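Local coordinates for protein HTH-type transcriptional activator ampR (Citrobacter freundii, PDB 3KOS) that regulates expression of the AmpC beta-lactamase gene as a LysR-family transcription factor, represented here by its effector-binding domain, at residues D113-A116 / L117-T121; M134-S138 / S139-L143. One frame throughout, in Å; residues are numbered along the deposited sequence.

Contact 1 of 2, residues D113-A116 / L117-T121. Unlike the reference sequence in segment 117-121: Thr121 (reference Ala).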
# COMPACT_ATOMS: atom_id res chain seq x y z
N ASP A 113 -5.27 17.68 7.91
CA ASP A 113 -6.49 18.13 8.57
C ASP A 113 -7.72 17.25 8.36
O ASP A 113 -8.84 17.67 8.63
CB ASP A 113 -6.80 19.59 8.19
CG ASP A 113 -7.03 19.76 6.69
OD1 ASP A 113 -6.96 18.76 5.95
OD2 ASP A 113 -7.29 20.90 6.26
N GLU A 114 -7.53 16.03 7.87
CA GLU A 114 -8.66 15.13 7.63
C GLU A 114 -9.52 14.92 8.88
O GLU A 114 -10.75 14.99 8.82
CB GLU A 114 -8.18 13.78 7.11
CG GLU A 114 -7.64 13.82 5.69
CD GLU A 114 -6.99 12.51 5.28
OE1 GLU A 114 -6.56 11.75 6.17
OE2 GLU A 114 -6.89 12.26 4.07
N TRP A 115 -8.87 14.65 10.00
CA TRP A 115 -9.60 14.43 11.25
C TRP A 115 -10.23 15.72 11.78
O TRP A 115 -11.37 15.71 12.25
CB TRP A 115 -8.72 13.75 12.30
CG TRP A 115 -8.69 12.27 12.10
CD1 TRP A 115 -7.65 11.51 11.65
CD2 TRP A 115 -9.78 11.37 12.31
NE1 TRP A 115 -8.02 10.19 11.57
CE2 TRP A 115 -9.33 10.07 11.98
CE3 TRP A 115 -11.10 11.53 12.75
CZ2 TRP A 115 -10.15 8.95 12.08
CZ3 TRP A 115 -11.91 10.41 12.85
CH2 TRP A 115 -11.43 9.13 12.52
N ALA A 116 -9.50 16.83 11.68
CA ALA A 116 -10.05 18.11 12.08
C ALA A 116 -11.33 18.40 11.29
O ALA A 116 -12.33 18.83 11.85
CB ALA A 116 -9.03 19.22 11.87
N LEU A 117 -11.29 18.12 9.99
CA LEU A 117 -12.43 18.40 9.13
C LEU A 117 -13.62 17.48 9.41
O LEU A 117 -14.76 17.94 9.44
CB LEU A 117 -12.04 18.35 7.66
CG LEU A 117 -11.04 19.46 7.26
CD1 LEU A 117 -10.42 19.19 5.91
CD2 LEU A 117 -11.72 20.83 7.29
N TRP A 118 -13.37 16.19 9.62
CA TRP A 118 -14.48 15.29 9.92
C TRP A 118 -15.14 15.64 11.25
O TRP A 118 -16.37 15.71 11.35
CB TRP A 118 -14.06 13.81 9.89
CG TRP A 118 -15.24 12.90 9.93
CD1 TRP A 118 -15.98 12.47 8.87
CD2 TRP A 118 -15.83 12.33 11.10
NE1 TRP A 118 -17.00 11.66 9.30
CE2 TRP A 118 -16.93 11.57 10.67
CE3 TRP A 118 -15.54 12.39 12.46
CZ2 TRP A 118 -17.74 10.86 11.56
CZ3 TRP A 118 -16.34 11.70 13.35
CH2 TRP A 118 -17.42 10.95 12.89
N MSE A 119 -14.32 15.82 12.29
CA MSE A 119 -14.83 16.22 13.60
C MSE A 119 -15.64 17.51 13.49
O MSE A 119 -16.74 17.60 14.02
CB MSE A 119 -13.67 16.41 14.59
CG MSE A 119 -12.98 15.11 15.00
SE MSE A 119 -14.23 13.91 15.91
CE MSE A 119 -13.02 12.39 16.26
N GLN A 120 -15.07 18.50 12.81
CA GLN A 120 -15.75 19.79 12.63
C GLN A 120 -17.13 19.59 11.99
O GLN A 120 -18.12 20.19 12.43
CB GLN A 120 -14.87 20.70 11.77
CG GLN A 120 -15.49 22.05 11.41
CD GLN A 120 -14.59 22.90 10.52
OE1 GLN A 120 -14.40 22.60 9.34
NE2 GLN A 120 -14.06 23.98 11.08
N THR A 121 -17.20 18.73 10.98
CA THR A 121 -18.45 18.44 10.27
C THR A 121 -19.52 17.83 11.17
O THR A 121 -20.71 18.10 10.99
CB THR A 121 -18.20 17.51 9.06
OG1 THR A 121 -17.33 18.18 8.14
CG2 THR A 121 -19.49 17.14 8.36
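Asp113 and Leu117 meet over the first turn of helix 114-121, where Leu117 N donates to Asp113 O at 2.8 Å. The same i to i+4 pattern continues with Trp118 on Glu114, Met119 on Trp115 and Gln120 on Ala116, with N-H...O angles of 157° or more; the bond from Met119 N to Trp115 O is 3.0 Å long, at 167°. Leu117 O is gripped twice, Thr121 N and OG1 reaching it from opposite faces of its plane.

Apolar contacts are fewer. The indole of Trp115 lies beside that of Trp118, CZ3 to CE3 4.2 Å, both pointing the same way. In selenomethionine Met119 the bend at chi2 (-62°) brings the methyl to the Trp115 ring, CE 4.1 Å from CZ3. On another side, Leu117 sets CD1 over one face of the Asp113 carboxylate, 3.5 Å from OD1.

Polar ends are engaged beyond the helix: Asp113 OD1 with Arg111, Glu114 OE2 with Ser109, Trp115 NE1 with Leu107 O and Trp118 NE1 with Thr175 O.

Asp113 is the N-cap residue without a capping bond, its carboxylate turned to Arg111 instead. The two indoles, each hydrogen-bonded and packed on Ile154, probably set the rotation of the helix against the domain.

Contact 2 of 2, residues M134-S138 / S139-L143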
# COMPACT_ATOMS: atom_id res chain seq x y z
N MSE A 134 -0.86 8.21 13.38
CA MSE A 134 0.04 7.57 12.43
C MSE A 134 -0.38 7.96 11.02
O MSE A 134 -1.58 8.04 10.73
CB MSE A 134 0.01 6.05 12.60
CG MSE A 134 0.05 5.63 14.06
SE MSE A 134 0.17 3.69 14.26
CE MSE A 134 2.06 3.63 13.86
N VAL A 135 0.60 8.22 10.17
CA VAL A 135 0.37 8.82 8.86
C VAL A 135 0.70 7.85 7.74
O VAL A 135 1.75 7.22 7.74
CB VAL A 135 1.26 10.08 8.71
CG1 VAL A 135 1.11 10.68 7.32
CG2 VAL A 135 0.91 11.10 9.80
N PHE A 136 -0.20 7.73 6.75
CA PHE A 136 -0.08 6.71 5.71
C PHE A 136 -0.06 7.26 4.29
O PHE A 136 -0.88 8.11 3.94
CB PHE A 136 -1.22 5.70 5.84
CG PHE A 136 -1.18 4.93 7.10
CD1 PHE A 136 -0.52 3.71 7.15
CD2 PHE A 136 -1.74 5.43 8.26
CE1 PHE A 136 -0.46 2.98 8.34
CE2 PHE A 136 -1.67 4.72 9.46
CZ PHE A 136 -1.03 3.50 9.50
N ASP A 137 0.85 6.74 3.48
CA ASP A 137 0.95 7.14 2.08
C ASP A 137 -0.17 6.51 1.26
O ASP A 137 -0.56 7.03 0.21
CB ASP A 137 2.30 6.72 1.49
CG ASP A 137 2.49 5.21 1.45
OD1 ASP A 137 2.11 4.51 2.42
OD2 ASP A 137 3.05 4.72 0.45
N SER A 138 -0.70 5.39 1.75
CA SER A 138 -1.72 4.65 1.00
C SER A 138 -2.84 4.20 1.93
O SER A 138 -2.56 3.69 3.01
CB SER A 138 -1.08 3.42 0.35
OG SER A 138 -2.08 2.49 -0.09
N SER A 139 -4.09 4.39 1.53
CA SER A 139 -5.21 3.94 2.35
C SER A 139 -5.23 2.43 2.49
O SER A 139 -5.80 1.90 3.45
CB SER A 139 -6.55 4.39 1.74
OG SER A 139 -6.77 5.76 1.98
N VAL A 140 -4.66 1.73 1.51
CA VAL A 140 -4.64 0.27 1.59
C VAL A 140 -3.86 -0.13 2.84
O VAL A 140 -4.31 -0.93 3.65
CB VAL A 140 -3.98 -0.36 0.35
CG1 VAL A 140 -3.86 -1.86 0.53
CG2 VAL A 140 -4.81 -0.05 -0.91
N THR A 141 -2.68 0.47 2.98
CA THR A 141 -1.83 0.21 4.15
C THR A 141 -2.53 0.69 5.43
O THR A 141 -2.51 0.01 6.46
CB THR A 141 -0.48 0.93 3.99
OG1 THR A 141 0.14 0.47 2.79
CG2 THR A 141 0.44 0.65 5.19
N MSE A 142 -3.15 1.86 5.37
CA MSE A 142 -3.86 2.39 6.53
C MSE A 142 -4.92 1.40 7.04
O MSE A 142 -5.08 1.21 8.25
CB MSE A 142 -4.53 3.72 6.20
CG MSE A 142 -5.27 4.30 7.37
SE MSE A 142 -6.41 5.82 6.81
CE MSE A 142 -5.07 6.96 5.96
N LEU A 143 -5.67 0.80 6.11
CA LEU A 143 -6.77 -0.10 6.50
C LEU A 143 -6.27 -1.44 7.01
O LEU A 143 -6.96 -2.12 7.77
CB LEU A 143 -7.78 -0.29 5.36
CG LEU A 143 -8.98 0.67 5.40
CD1 LEU A 143 -9.89 0.37 6.59
CD2 LEU A 143 -8.53 2.13 5.43
O HOH W 1 2.45 1.85 2.46
O HOH W 2 -0.10 -0.12 0.06
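Phe136 and Met142 form the close-packed part of this strand-to-helix corner, where strand 133-136 turns through Asp137 and Ser138 into helix 139-147. One face of the Phe136 ring takes the backbone carbon of Met142 in a CH-pi contact, with CA 3.8 Å from the ring centroid and 16° off the normal. The selenomethionine chain runs across the ring: CB lies 3.7 Å from Phe136 CG, and CG continues over CD2. With its CG anti to the backbone N (chi1 180°), the chain follows the ring, and a bend at chi3 returns CE to 4.1 Å from Phe136 CB; Met142 also packs on Leu107 and Ala153. Thr141 meets the ring at its edge, CG2 being 3.8 Å from Phe136 CD1.

The looser part is polar and holds two bridging waters. Ser138 is the N-cap: its OG accepts from Val140 N at 3.1 Å along a bent path, while its carbonyl receives Met142 N in the carbonyl plane at 3.0 Å. One water donates to Asp137 OD1 at 2.7 Å and also bonds Thr141 OG1. A second joins that hydroxyl, weakly, to Ser138 OG. Asp137 is also held by Asn49 and by Thr47 of the second subunit, to which Val135 makes backbone hydrogen bonds, so the corner belongs to the dimer interface.

Ser139 OG, in the first turn, bonds a sulfonate oxygen of a MES molecule, probably from the crystallisation liquor. An anionic group at a helix N-terminus would be favoured by the helix dipole, consistent with an effector pocket here as in related LysR-type domains. Ring and selenomethionine thus pack the helix against its strand, a direct Ser138 cap closes the helix end, and a water between Asp137 and Thr141 ties the turn to the helix beside the second subunit.

Contacts 1 and 2 follow each other along the chain: contact 1 lies on the helix of a beta-alpha-beta unit (strand 106-109, helix 114-121, strand 133-136) whose last strand opens contact 2. Their centres are about 17 Å apart and their nearest atoms about 5 Å, without touching. Strand 106-109 mediates between them: Leu107 gives its carbonyl to Trp115 and is packed on by Phe136 and Met142, while Met134 pairs with Leu106 and Arg108 through the backbone. A bound MES, probably from the crystallisation liquor, lies about 4 Å from the Glu114 side chain and one about 3 Å from that of Ser139, where the helix end may mark the effector pocket; contact 2 alone reaches the second subunit.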